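Local coordinates for protein aldo-keto reductase AKR2E4 (PDB 3WCZ) that uses NADP(H), and not NADH, to reduce 3-dehydroecdysone in the silkworm, and may take part in the regulation of molting, at residues A[4-9]-A[16-21]; A[59-64]-A[84-89]; A[181-186]-A[247-252]; A[258-261]-A[265-268]. All coordinates share one frame; numbering follows the deposited sequence.

Interaction 1: residues A[4-9]-A[16-21]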
loop_
_atom_site.group_PDB
_atom_site.type_symbol
_atom_site.label_atom_id
_atom_site.label_comp_id
_atom_site.label_asym_id
_atom_site.label_seq_id
_atom_site.Cartn_x
_atom_site.Cartn_y
_atom_site.Cartn_z
ATOM N N GLN A 4 17.210 -7.725 0.011
ATOM C CA GLN A 4 15.974 -8.040 0.745
ATOM C C GLN A 4 15.704 -6.971 1.793
ATOM O O GLN A 4 16.555 -6.634 2.642
ATOM C CB GLN A 4 15.943 -9.451 1.338
ATOM C CG GLN A 4 15.676 -10.556 0.308
ATOM C CD GLN A 4 15.322 -11.885 0.957
ATOM O OE1 GLN A 4 14.501 -11.944 1.874
ATOM N NE2 GLN A 4 15.939 -12.957 0.479
ATOM N N ALA A 5 14.528 -6.379 1.691
ATOM C CA ALA A 5 14.112 -5.392 2.649
ATOM C C ALA A 5 14.000 -6.055 4.004
ATOM O O ALA A 5 13.596 -7.229 4.118
ATOM C CB ALA A 5 12.792 -4.805 2.266
ATOM N N PRO A 6 14.319 -5.312 5.067
ATOM C CA PRO A 6 14.019 -5.778 6.420
ATOM C C PRO A 6 12.532 -5.816 6.666
ATOM O O PRO A 6 11.745 -5.312 5.852
ATOM C CB PRO A 6 14.634 -4.700 7.313
ATOM C CG PRO A 6 15.189 -3.695 6.465
ATOM C CD PRO A 6 14.887 -3.952 5.054
ATOM N N CYS A 7 12.135 -6.343 7.816
ATOM C CA CYS A 7 10.725 -6.346 8.195
ATOM C C CYS A 7 10.310 -5.455 9.395
ATOM O O CYS A 7 11.136 -5.080 10.236
ATOM C CB CYS A 7 10.332 -7.772 8.484
ATOM S SG CYS A 7 10.395 -8.826 7.058
ATOM N N ILE A 8 9.028 -5.095 9.451
ATOM C CA ILE A 8 8.396 -4.627 10.689
ATOM C C ILE A 8 7.651 -5.851 11.308
ATOM O O ILE A 8 7.034 -6.664 10.594
ATOM C CB ILE A 8 7.423 -3.451 10.415
ATOM C CG1 ILE A 8 8.182 -2.177 9.997
ATOM C CG2 ILE A 8 6.588 -3.156 11.644
ATOM C CD1 ILE A 8 7.311 -0.924 9.712
ATOM N N GLN A 9 7.775 -6.057 12.615
ATOM C CA GLN A 9 6.976 -7.086 13.267
ATOM C C GLN A 9 5.623 -6.477 13.612
ATOM O O GLN A 9 5.582 -5.459 14.268
ATOM C CB GLN A 9 7.648 -7.621 14.534
ATOM C CG GLN A 9 6.801 -8.675 15.110
ATOM C CD GLN A 9 7.383 -9.418 16.306
ATOM O OE1 GLN A 9 6.683 -10.223 16.936
ATOM N NE2 GLN A 9 8.652 -9.180 16.611
ATOM N N ILE A 16 6.431 -8.399 8.252
ATOM C CA ILE A 16 6.077 -7.871 6.946
ATOM C C ILE A 16 7.279 -7.134 6.363
ATOM O O ILE A 16 7.896 -6.284 7.034
ATOM C CB ILE A 16 4.881 -6.946 7.085
ATOM C CG1 ILE A 16 4.340 -6.511 5.735
ATOM C CG2 ILE A 16 5.198 -5.748 7.965
ATOM C CD1 ILE A 16 2.981 -5.821 5.837
ATOM N N PRO A 17 7.636 -7.456 5.113
ATOM C CA PRO A 17 8.739 -6.715 4.497
ATOM C C PRO A 17 8.357 -5.275 4.308
ATOM O O PRO A 17 7.225 -4.996 3.895
ATOM C CB PRO A 17 8.927 -7.408 3.139
ATOM C CG PRO A 17 8.263 -8.768 3.315
ATOM C CD PRO A 17 7.126 -8.538 4.258
ATOM N N ILE A 18 9.282 -4.355 4.557
ATOM C CA ILE A 18 8.949 -2.948 4.638
ATOM C C ILE A 18 8.996 -2.165 3.314
ATOM O O ILE A 18 8.814 -0.970 3.309
ATOM C CB ILE A 18 9.780 -2.234 5.728
ATOM C CG1 ILE A 18 11.235 -2.159 5.318
ATOM C CG2 ILE A 18 9.576 -2.973 7.052
ATOM C CD1 ILE A 18 12.083 -1.612 6.442
ATOM N N VAL A 19 9.229 -2.855 2.197
ATOM C CA VAL A 19 8.970 -2.295 0.871
ATOM C C VAL A 19 8.031 -3.246 0.146
ATOM O O VAL A 19 8.278 -4.437 0.133
ATOM C CB VAL A 19 10.257 -2.108 0.042
ATOM C CG1 VAL A 19 9.935 -1.533 -1.294
ATOM C CG2 VAL A 19 11.278 -1.216 0.802
ATOM N N ALA A 20 6.964 -2.712 -0.444
ATOM C CA ALA A 20 6.034 -3.487 -1.258
ATOM C C ALA A 20 6.010 -2.984 -2.676
ATOM O O ALA A 20 6.035 -1.774 -2.914
ATOM C CB ALA A 20 4.626 -3.418 -0.665
ATOM N N LEU A 21 5.946 -3.913 -3.620
ATOM C CA LEU A 21 5.685 -3.534 -5.007
ATOM C C LEU A 21 4.232 -3.132 -5.197
ATOM O O LEU A 21 3.333 -3.915 -4.890
ATOM C CB LEU A 21 6.011 -4.674 -5.959
ATOM C CG LEU A 21 5.745 -4.348 -7.440
ATOM C CD1 LEU A 21 6.784 -3.358 -7.995
ATOM C CD2 LEU A 21 5.705 -5.579 -8.298
#
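Ile8 and Ile16 form the antiparallel hydrogen-bonded pair of the beta hairpin 7-9/15-17, which, as in other aldo-keto reductases, covers the N-terminal end of the (beta/alpha)8 barrel; there Ile16 packs on Phe83 and Ile255. Ile8 N gives to Ile16 O at 2.9 Å and Ile16 N to Ile8 O at 3.0 Å. Beyond the strand, Ile18 N adds a third rung to Pro6 O at 2.9 Å. Ile18 is the residue most covered by the other segment. Its CB lies 3.7 Å from Pro6 O, and beyond it the side chain divides. CG1 sits between the backbone N and the carbonyl carbon (chi1 69°), which brings it 3.2 Å from Pro6 O and sets CD1 against the proline ring, 3.7 Å from Pro6 CG. The remaining branch, Ile18 CG2, presses on Ile8 CG1 at 3.4 Å, tighter than usual for two carbons, the two side chains lying roughly perpendicular. Replacing Ile18 by an alanine would probably open a gap beside the Pro6 ring and take from Ile8 CG1 the methyl that presses on it. Next along the chain, Val19 CG2 meets Ala5 CB at 4.2 Å.

Interaction 2: residues A[59-64]-A[84-89]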
loop_
_atom_site.group_PDB
_atom_site.type_symbol
_atom_site.label_atom_id
_atom_site.label_comp_id
_atom_site.label_asym_id
_atom_site.label_seq_id
_atom_site.Cartn_x
_atom_site.Cartn_y
_atom_site.Cartn_z
ATOM N N GLN A 59 -8.151 -5.247 -10.819
ATOM C CA GLN A 59 -8.452 -6.209 -11.875
ATOM C C GLN A 59 -7.185 -6.826 -12.441
ATOM O O GLN A 59 -7.131 -7.235 -13.605
ATOM C CB GLN A 59 -9.288 -5.580 -13.009
ATOM C CG GLN A 59 -10.601 -4.969 -12.556
ATOM C CD GLN A 59 -11.525 -5.937 -11.824
ATOM O OE1 GLN A 59 -12.273 -5.513 -10.940
ATOM N NE2 GLN A 59 -11.504 -7.228 -12.185
ATOM N N ASP A 60 -6.154 -6.925 -11.611
ATOM C CA ASP A 60 -4.882 -7.529 -12.041
ATOM C C ASP A 60 -4.369 -8.578 -11.078
ATOM O O ASP A 60 -3.206 -8.952 -11.151
ATOM C CB ASP A 60 -3.787 -6.483 -12.384
ATOM C CG ASP A 60 -3.333 -5.647 -11.204
ATOM O OD1 ASP A 60 -3.673 -5.922 -10.033
ATOM O OD2 ASP A 60 -2.545 -4.699 -11.490
ATOM N N GLU A 61 -5.221 -9.093 -10.197
ATOM C CA GLU A 61 -4.805 -10.191 -9.333
ATOM C C GLU A 61 -4.353 -11.400 -10.139
ATOM O O GLU A 61 -3.453 -12.144 -9.718
ATOM C CB GLU A 61 -5.903 -10.571 -8.321
ATOM C CG GLU A 61 -6.049 -9.566 -7.171
ATOM C CD GLU A 61 -7.332 -9.728 -6.398
ATOM O OE1 GLU A 61 -8.366 -10.008 -7.038
ATOM O OE2 GLU A 61 -7.294 -9.559 -5.164
ATOM N N GLU A 62 -4.980 -11.606 -11.304
ATOM C CA GLU A 62 -4.578 -12.724 -12.134
ATOM C C GLU A 62 -3.117 -12.577 -12.572
ATOM O O GLU A 62 -2.344 -13.548 -12.520
ATOM C CB GLU A 62 -5.506 -12.817 -13.355
ATOM C CG GLU A 62 -5.078 -13.803 -14.439
ATOM C CD GLU A 62 -6.064 -13.847 -15.612
ATOM O OE1 GLU A 62 -7.100 -13.142 -15.562
ATOM O OE2 GLU A 62 -5.814 -14.602 -16.574
ATOM N N GLN A 63 -2.729 -11.376 -12.989
ATOM C CA GLN A 63 -1.359 -11.108 -13.417
ATOM C C GLN A 63 -0.385 -11.246 -12.238
ATOM O O GLN A 63 0.704 -11.801 -12.376
ATOM C CB GLN A 63 -1.231 -9.712 -14.005
ATOM C CG GLN A 63 -1.758 -9.573 -15.421
ATOM C CD GLN A 63 -3.246 -9.820 -15.534
ATOM O OE1 GLN A 63 -4.038 -9.373 -14.712
ATOM N NE2 GLN A 63 -3.639 -10.563 -16.570
ATOM N N VAL A 64 -0.769 -10.728 -11.075
ATOM C CA VAL A 64 0.038 -10.895 -9.884
ATOM C C VAL A 64 0.239 -12.378 -9.586
ATOM O O VAL A 64 1.347 -12.817 -9.294
ATOM C CB VAL A 64 -0.589 -10.156 -8.696
ATOM C CG1 VAL A 64 0.163 -10.478 -7.435
ATOM C CG2 VAL A 64 -0.619 -8.665 -8.939
ATOM N N VAL A 84 1.926 -11.441 0.506
ATOM C CA VAL A 84 1.012 -10.905 -0.479
ATOM C C VAL A 84 -0.102 -10.183 0.269
ATOM O O VAL A 84 -0.742 -10.750 1.159
ATOM C CB VAL A 84 0.467 -12.013 -1.389
ATOM C CG1 VAL A 84 -0.284 -11.386 -2.566
ATOM C CG2 VAL A 84 1.584 -12.865 -1.917
ATOM N N THR A 85 -0.364 -8.962 -0.163
ATOM C CA THR A 85 -1.399 -8.090 0.359
ATOM C C THR A 85 -2.448 -7.845 -0.713
ATOM O O THR A 85 -2.110 -7.462 -1.829
ATOM C CB THR A 85 -0.806 -6.739 0.789
ATOM O OG1 THR A 85 0.102 -6.971 1.856
ATOM C CG2 THR A 85 -1.857 -5.762 1.262
ATOM N N THR A 86 -3.729 -8.055 -0.395
ATOM C CA THR A 86 -4.805 -7.631 -1.279
ATOM C C THR A 86 -5.916 -6.992 -0.446
ATOM O O THR A 86 -5.798 -6.872 0.780
ATOM C CB THR A 86 -5.280 -8.722 -2.236
ATOM O OG1 THR A 86 -6.000 -8.068 -3.279
ATOM C CG2 THR A 86 -6.114 -9.795 -1.546
ATOM N N LYS A 87 -6.968 -6.538 -1.141
ATOM C CA LYS A 87 -7.940 -5.619 -0.550
ATOM C C LYS A 87 -9.358 -5.961 -0.975
ATOM O O LYS A 87 -9.627 -6.297 -2.145
ATOM C CB LYS A 87 -7.622 -4.161 -0.933
ATOM C CG LYS A 87 -6.152 -3.786 -0.862
ATOM C CD LYS A 87 -5.917 -2.297 -0.997
ATOM C CE LYS A 87 -4.461 -1.932 -1.091
ATOM N NZ LYS A 87 -3.873 -2.213 -2.414
ATOM N N LEU A 88 -10.251 -5.819 0.000
ATOM C CA LEU A 88 -11.697 -6.016 -0.134
ATOM C C LEU A 88 -12.303 -4.752 -0.703
ATOM O O LEU A 88 -12.149 -3.673 -0.127
ATOM C CB LEU A 88 -12.254 -6.218 1.278
ATOM C CG LEU A 88 -13.771 -6.387 1.378
ATOM C CD1 LEU A 88 -14.215 -7.802 0.961
ATOM C CD2 LEU A 88 -14.226 -6.024 2.795
ATOM N N TRP A 89 -13.019 -4.869 -1.825
ATOM C CA TRP A 89 -13.599 -3.700 -2.451
ATOM C C TRP A 89 -14.897 -3.232 -1.766
ATOM O O TRP A 89 -15.497 -3.960 -0.959
ATOM C CB TRP A 89 -13.755 -3.890 -3.981
ATOM C CG TRP A 89 -14.157 -2.612 -4.670
ATOM C CD1 TRP A 89 -15.300 -2.394 -5.416
ATOM C CD2 TRP A 89 -13.469 -1.364 -4.622
ATOM N NE1 TRP A 89 -15.342 -1.088 -5.812
ATOM C CE2 TRP A 89 -14.235 -0.432 -5.345
ATOM C CE3 TRP A 89 -12.277 -0.936 -4.029
ATOM C CZ2 TRP A 89 -13.842 0.898 -5.497
ATOM C CZ3 TRP A 89 -11.897 0.374 -4.163
ATOM C CH2 TRP A 89 -12.670 1.276 -4.897
#
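Glu61 and Thr86 meet because each side chain leaves its backbone in a direction that closes the space between helix and strand: Glu61 CG stands anti to its carbonyl carbon (chi1 -75°) with the chain extended beyond it, and Thr86 OG1 stands anti to its own backbone N (chi1 -162°). The contact is essentially one hydrogen bond, Thr86 OG1 giving to Glu61 OE2 at 2.7 Å. The hydroxyl arrives on the anti side of the carboxylate oxygen, 21° out of its plane, and the two side chains lie roughly perpendicular. Glu61 OE2 also lies 3.7 Å from Thr86 CB and 3.8 Å from Thr86 CG2. Ser105 OG of helix 95-109 is a second partner of Glu61 OE2, so two hydroxyls hold one buried carboxylate oxygen. An alanine in place of Glu61 would probably leave the hydroxyls of Thr86 and Ser105 without this shared acceptor between helix and strand. Adjacent to Thr86, Lys87 NZ forms a salt bridge with Asp53 and a hydrogen bond with Tyr58 OH, the probable proton donor. The Glu61-Thr86 bond thus links the first turn of helix 61-73 to strand 83-88 within a beta-alpha-beta unit of the TIM barrel, next to the probable catalytic site.

Interaction 3: residues A[181-186]-A[247-252]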
loop_
_atom_site.group_PDB
_atom_site.type_symbol
_atom_site.label_atom_id
_atom_site.label_comp_id
_atom_site.label_asym_id
_atom_site.label_seq_id
_atom_site.Cartn_x
_atom_site.Cartn_y
_atom_site.Cartn_z
ATOM N N ILE A 181 -2.386 4.214 3.812
ATOM C CA ILE A 181 -2.851 5.569 3.513
ATOM C C ILE A 181 -1.830 6.269 2.607
ATOM O O ILE A 181 -0.684 5.810 2.450
ATOM C CB ILE A 181 -3.087 6.389 4.814
ATOM C CG1 ILE A 181 -1.830 6.411 5.661
ATOM C CG2 ILE A 181 -4.259 5.793 5.571
ATOM C CD1 ILE A 181 -1.898 7.374 6.866
ATOM N N GLU A 182 -2.244 7.378 2.012
ATOM C CA GLU A 182 -1.369 8.137 1.127
ATOM C C GLU A 182 -0.342 8.927 1.909
ATOM O O GLU A 182 -0.719 9.766 2.720
ATOM C CB GLU A 182 -2.197 9.095 0.273
ATOM C CG GLU A 182 -1.332 9.797 -0.727
ATOM C CD GLU A 182 -2.058 10.748 -1.638
ATOM O OE1 GLU A 182 -3.247 10.564 -1.940
ATOM O OE2 GLU A 182 -1.399 11.687 -2.118
ATOM N N VAL A 183 0.944 8.683 1.660
ATOM C CA VAL A 183 1.997 9.468 2.290
ATOM C C VAL A 183 3.079 9.777 1.276
ATOM O O VAL A 183 3.647 8.869 0.646
ATOM C CB VAL A 183 2.618 8.805 3.551
ATOM C CG1 VAL A 183 3.430 9.836 4.313
ATOM C CG2 VAL A 183 1.548 8.198 4.439
ATOM N N ASN A 184 3.359 11.074 1.126
ATOM C CA ASN A 184 4.346 11.571 0.175
ATOM C C ASN A 184 4.601 13.040 0.555
ATOM O O ASN A 184 4.003 13.543 1.506
ATOM C CB ASN A 184 3.851 11.387 -1.269
ATOM C CG ASN A 184 2.480 11.980 -1.482
ATOM O OD1 ASN A 184 2.244 13.147 -1.125
ATOM N ND2 ASN A 184 1.553 11.183 -2.002
ATOM N N PRO A 185 5.518 13.736 -0.158
ATOM C CA PRO A 185 5.931 15.032 0.400
ATOM C C PRO A 185 4.856 16.099 0.428
ATOM O O PRO A 185 4.913 17.010 1.261
ATOM C CB PRO A 185 7.089 15.468 -0.529
ATOM C CG PRO A 185 7.682 14.152 -1.004
ATOM C CD PRO A 185 6.459 13.240 -1.179
ATOM N N THR A 186 3.898 16.001 -0.473
ATOM C CA THR A 186 2.814 16.985 -0.514
ATOM C C THR A 186 1.551 16.556 0.253
ATOM O O THR A 186 0.576 17.326 0.331
ATOM C CB THR A 186 2.483 17.398 -1.963
ATOM O OG1 THR A 186 2.530 16.269 -2.842
ATOM C CG2 THR A 186 3.504 18.389 -2.445
ATOM N N ARG A 247 13.171 6.525 0.964
ATOM C CA ARG A 247 13.886 6.444 2.232
ATOM C C ARG A 247 13.254 7.396 3.251
ATOM O O ARG A 247 13.185 7.074 4.446
ATOM C CB ARG A 247 15.371 6.763 2.043
ATOM C CG ARG A 247 16.193 6.670 3.355
ATOM C CD ARG A 247 16.352 5.258 3.889
ATOM N NE ARG A 247 16.376 5.279 5.347
ATOM C CZ ARG A 247 16.587 4.209 6.113
ATOM N NH1 ARG A 247 16.876 3.041 5.584
ATOM N NH2 ARG A 247 16.542 4.328 7.438
ATOM N N TYR A 248 12.784 8.552 2.806
ATOM C CA TYR A 248 12.063 9.487 3.683
ATOM C C TYR A 248 10.922 8.750 4.390
ATOM O O TYR A 248 10.724 8.870 5.610
ATOM C CB TYR A 248 11.559 10.672 2.840
ATOM C CG TYR A 248 10.371 11.427 3.397
ATOM C CD1 TYR A 248 10.496 12.294 4.466
ATOM C CD2 TYR A 248 9.111 11.259 2.835
ATOM C CE1 TYR A 248 9.397 12.952 4.989
ATOM C CE2 TYR A 248 8.024 11.921 3.341
ATOM C CZ TYR A 248 8.163 12.748 4.416
ATOM O OH TYR A 248 7.071 13.419 4.920
ATOM N N LEU A 249 10.158 7.967 3.625
ATOM C CA LEU A 249 9.054 7.245 4.218
ATOM C C LEU A 249 9.536 6.170 5.202
ATOM O O LEU A 249 8.973 6.027 6.312
ATOM C CB LEU A 249 8.174 6.645 3.110
ATOM C CG LEU A 249 7.545 7.703 2.190
ATOM C CD1 LEU A 249 6.966 7.072 0.951
ATOM C CD2 LEU A 249 6.519 8.532 2.924
ATOM N N ILE A 250 10.572 5.433 4.818
ATOM C CA ILE A 250 11.193 4.449 5.705
ATOM C C ILE A 250 11.614 5.117 7.030
ATOM O O ILE A 250 11.429 4.553 8.118
ATOM C CB ILE A 250 12.411 3.765 5.024
ATOM C CG1 ILE A 250 12.017 2.932 3.793
ATOM C CG2 ILE A 250 13.191 2.925 6.031
ATOM C CD1 ILE A 250 11.293 1.674 4.140
ATOM N N ASP A 251 12.265 6.278 6.966
ATOM C CA ASP A 251 12.716 6.957 8.173
ATOM C C ASP A 251 11.603 7.507 9.045
ATOM O O ASP A 251 11.811 7.788 10.235
ATOM C CB ASP A 251 13.715 8.070 7.807
ATOM C CG ASP A 251 15.120 7.544 7.593
ATOM O OD1 ASP A 251 15.580 6.760 8.435
ATOM O OD2 ASP A 251 15.724 7.861 6.540
ATOM N N ARG A 252 10.403 7.611 8.479
ATOM C CA ARG A 252 9.205 7.906 9.253
ATOM C C ARG A 252 8.545 6.633 9.792
ATOM O O ARG A 252 7.466 6.711 10.382
ATOM C CB ARG A 252 8.228 8.750 8.448
ATOM C CG ARG A 252 8.717 10.189 8.282
ATOM C CD ARG A 252 7.696 11.036 7.572
ATOM N NE ARG A 252 6.437 11.046 8.297
ATOM C CZ ARG A 252 5.271 11.350 7.766
ATOM N NH1 ARG A 252 5.185 11.714 6.512
ATOM N NH2 ARG A 252 4.172 11.255 8.488
#
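The guanidinium of Arg252 meets Val183 obliquely, its NH1 lying 3.4 Å from Val183 CG1. A bend at chi3 (58°) turns the end of the arginine toward Tyr248, whose OH accepts from Arg252 NH1 at 3.0 Å, 28° out of the guanidinium plane. Arg252 NH1 also bonds to Thr188 O, and Tyr248 OH to Asn286 of helix 279-286. On the same helix as Tyr248, the Arg247 guanidinium has Ile250 CG2 over the centre of one face, 3.6 Å above the plane, and Asp251 in plane at its edge. The grip is side-on: Arg247 NE gives to Asp251 OD2 at 2.9 Å and Arg247 NH2 to Asp251 OD1 at 2.8 Å, both reaching the carboxylate from above its plane. In the (beta/alpha)8 barrel this contact sets the outer helix 241-251 against the chain leaving the C-terminal end of strand 178-182. Val183 CG1, anti to the backbone N (chi1 -166°), lies 3.6 Å from Leu249 CD2 as the two side chains run antiparallel alongside one another. Leu249 CD2 also lies 3.7 Å from Val183 O, a buried carbonyl oxygen with no polar partner. The CB of Asn184 points away from helix 241-251, and its ND2 gives to Glu182 OE2 at 3.0 Å and to Ser207 O, while the Glu182 carboxylate receives the backbone N-H groups of Val294 and Ile295.

Interaction 4: residues A[258-261]-A[265-268]. With NAP (NADP nicotinamide-adenine-dinucleotide phosphate), chain B.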
loop_
_atom_site.group_PDB
_atom_site.type_symbol
_atom_site.label_atom_id
_atom_site.label_comp_id
_atom_site.label_asym_id
_atom_site.label_seq_id
_atom_site.Cartn_x
_atom_site.Cartn_y
_atom_site.Cartn_z
ATOM N N PRO A 258 6.144 1.487 -3.613
ATOM C CA PRO A 258 6.479 2.030 -4.935
ATOM C C PRO A 258 5.960 1.137 -6.062
ATOM O O PRO A 258 6.262 -0.063 -6.111
ATOM C CB PRO A 258 8.014 2.060 -4.918
ATOM C CG PRO A 258 8.396 1.000 -3.975
ATOM C CD PRO A 258 7.350 1.063 -2.888
ATOM N N LYS A 259 5.205 1.726 -6.988
ATOM C CA LYS A 259 4.791 1.039 -8.209
ATOM C C LYS A 259 5.836 1.297 -9.309
ATOM O O LYS A 259 6.251 2.431 -9.568
ATOM C CB LYS A 259 3.425 1.523 -8.701
ATOM C CG LYS A 259 3.018 0.977 -10.074
ATOM C CD LYS A 259 3.486 1.857 -11.227
ATOM C CE LYS A 259 3.036 1.317 -12.565
ATOM N NZ LYS A 259 3.533 2.208 -13.693
ATOM N N SER A 260 6.255 0.221 -9.952
ATOM C CA SER A 260 7.017 0.349 -11.190
ATOM C C SER A 260 6.757 -0.868 -12.022
ATOM O O SER A 260 6.519 -1.960 -11.506
ATOM C CB SER A 260 8.508 0.470 -10.908
ATOM O OG SER A 260 9.268 0.637 -12.113
ATOM N N THR A 261 6.826 -0.669 -13.334
ATOM C CA THR A 261 6.859 -1.772 -14.267
ATOM C C THR A 261 8.174 -1.783 -15.067
ATOM O O THR A 261 8.280 -2.495 -16.069
ATOM C CB THR A 261 5.659 -1.763 -15.219
ATOM O OG1 THR A 261 5.576 -0.486 -15.856
ATOM C CG2 THR A 261 4.381 -2.054 -14.455
ATOM N N ARG A 265 14.072 0.473 -12.422
ATOM C CA ARG A 265 13.490 1.258 -11.327
ATOM C C ARG A 265 12.957 0.353 -10.220
ATOM O O ARG A 265 13.090 0.678 -9.055
ATOM C CB ARG A 265 12.439 2.227 -11.813
ATOM C CG ARG A 265 13.061 3.339 -12.639
ATOM C CD ARG A 265 12.042 4.373 -12.951
ATOM N NE ARG A 265 11.131 4.024 -14.024
ATOM C CZ ARG A 265 11.364 4.190 -15.322
ATOM N NH1 ARG A 265 12.539 4.649 -15.732
ATOM N NH2 ARG A 265 10.425 3.879 -16.202
ATOM N N ILE A 266 12.439 -0.811 -10.583
ATOM C CA ILE A 266 12.034 -1.791 -9.574
ATOM C C ILE A 266 13.219 -2.095 -8.675
ATOM O O ILE A 266 13.133 -2.068 -7.450
ATOM C CB ILE A 266 11.486 -3.067 -10.279
ATOM C CG1 ILE A 266 10.084 -2.818 -10.859
ATOM C CG2 ILE A 266 11.470 -4.240 -9.331
ATOM C CD1 ILE A 266 9.604 -3.882 -11.819
ATOM N N ALA A 267 14.375 -2.373 -9.262
ATOM C CA ALA A 267 15.518 -2.696 -8.460
ATOM C C ALA A 267 15.977 -1.506 -7.600
ATOM O O ALA A 267 16.381 -1.675 -6.430
ATOM C CB ALA A 267 16.659 -3.169 -9.349
ATOM N N GLN A 268 15.950 -0.307 -8.172
ATOM C CA GLN A 268 16.348 0.884 -7.412
ATOM C C GLN A 268 15.461 1.121 -6.206
ATOM O O GLN A 268 15.921 1.550 -5.153
ATOM C CB GLN A 268 16.290 2.099 -8.318
ATOM C CG GLN A 268 17.377 2.077 -9.369
ATOM C CD GLN A 268 17.399 3.319 -10.228
ATOM O OE1 GLN A 268 16.364 3.871 -10.598
ATOM N NE2 GLN A 268 18.605 3.775 -10.547
HETATM P PA NAP B . 3.659 5.607 -7.230
HETATM O O1A NAP B . 4.399 4.409 -6.801
HETATM O O2A NAP B . 3.359 6.718 -6.347
HETATM O O5B NAP B . 4.186 6.206 -8.571
HETATM C C5B NAP B . 4.420 5.398 -9.685
HETATM C C4B NAP B . 5.029 6.133 -10.868
HETATM O O4B NAP B . 6.395 6.478 -10.567
HETATM C C3B NAP B . 5.035 5.413 -12.162
HETATM O O3B NAP B . 4.782 6.364 -13.167
HETATM C C2B NAP B . 6.384 4.879 -12.234
HETATM O O2B NAP B . 6.839 4.617 -13.547
HETATM C C1B NAP B . 7.219 5.945 -11.575
HETATM N N9A NAP B . 8.433 5.513 -10.915
HETATM C C8A NAP B . 8.565 4.403 -10.160
HETATM N N7A NAP B . 9.754 4.344 -9.596
HETATM C C5A NAP B . 10.451 5.454 -9.997
HETATM C C6A NAP B . 11.739 5.930 -9.733
HETATM N N6A NAP B . 12.677 5.261 -8.940
HETATM N N1A NAP B . 12.082 7.091 -10.317
HETATM C C2A NAP B . 11.225 7.757 -11.089
HETATM N N3A NAP B . 9.976 7.338 -11.356
HETATM C C4A NAP B . 9.587 6.184 -10.792
HETATM O O3 NAP B . 2.254 5.053 -7.819
HETATM P PN NAP B . 0.794 4.674 -7.307
HETATM O O1N NAP B . 0.364 3.558 -8.188
HETATM O O2N NAP B . -0.014 5.922 -7.265
HETATM O O5D NAP B . 0.939 4.174 -5.806
HETATM C C5D NAP B . 1.694 3.051 -5.495
HETATM C C4D NAP B . 0.894 1.813 -5.068
HETATM O O4D NAP B . 0.183 2.047 -3.866
HETATM C C3D NAP B . -0.173 1.392 -6.026
HETATM O O3D NAP B . 0.346 0.810 -7.205
HETATM C C2D NAP B . -0.979 0.520 -5.200
HETATM O O2D NAP B . -0.339 -0.708 -4.995
HETATM C C1D NAP B . -1.050 1.320 -3.918
HETATM N N1N NAP B . -2.156 2.268 -3.741
HETATM C C2N NAP B . -3.150 1.991 -2.876
HETATM C C3N NAP B . -4.175 2.885 -2.699
HETATM C C7N NAP B . -5.203 2.529 -1.693
HETATM O O7N NAP B . -4.981 1.721 -0.759
HETATM N N7N NAP B . -6.354 3.230 -1.744
HETATM C C4N NAP B . -4.255 4.066 -3.461
HETATM C C5N NAP B . -3.209 4.357 -4.347
HETATM C C6N NAP B . -2.182 3.427 -4.451
HETATM P P2B NAP B . 7.398 3.185 -13.997
HETATM O O1X NAP B . 7.678 3.373 -15.501
HETATM O O2X NAP B . 8.647 2.938 -13.268
HETATM O O3X NAP B . 6.312 2.174 -13.724
#
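Ser260 and Arg265 converge on one oxygen of the 2'-phosphate of NADP: Ser260 OG gives to NAP O2X at 2.6 Å and Arg265 NE to NAP O2X at 2.8 Å, the latter almost straight at 178°. Arg265 NH2 takes the neighbouring oxygen, NAP O1X, at 2.9 Å, so the guanidinium grips two phosphate oxygens with its edge and the phosphorus lies in its plane. The third oxygen, NAP O3X, receives Lys259 NZ at 2.8 Å and Thr261 N at 2.9 Å. Further along the cofactor, Lys259 N bonds to NAP O1A of the diphosphate at 2.8 Å. Arg265 CD lies against the adenine, 3.5 Å from NAP C5A, and the bend at chi3 (-78°) beyond it turns NE and NH2 to the phosphate. In the second shell, Asn262 N bonds to Ser260 OG and Asn262 OD1 to Arg265 N, tying loop and helix together between the two segments; Thr27 OG1 holds Lys259 NZ. Ser260 CB rests on Ile266 CG1 at 3.6 Å, and Ile266 in turn packs on Ala40, Trp43 and Ala44 of helix 35-46, so that apolar contacts back the polar site. Two cationic side chains, a hydroxyl and a backbone N-H thus spend five hydrogen bonds on a phosphate that NADH lacks, consistent with the enzyme's inactivity with NADH.

Overall arrangement
Interactions 2 and 3 are buried and reach the same parallel barrel sheet from opposite sides of the chain's centre, their centres about 23 Å apart; the first depends on a hydroxyl-carboxylate bond, the second on apolar packing beside an arginine. Interactions 1 and 4 are only partly buried. Interaction 1 is a backbone-bonded hairpin at the barrel's end, whereas interaction 4 is a charged cofactor site in which the two protein segments touch by packing, with no hydrogen bond between them. The two meet where 16-21 runs past 258-261: Ala20 O lies 3.1 Å from Pro258 CD. Interaction 1 also touches interaction 3, with Ile18 O at 3.7 Å from Ile250 CD1.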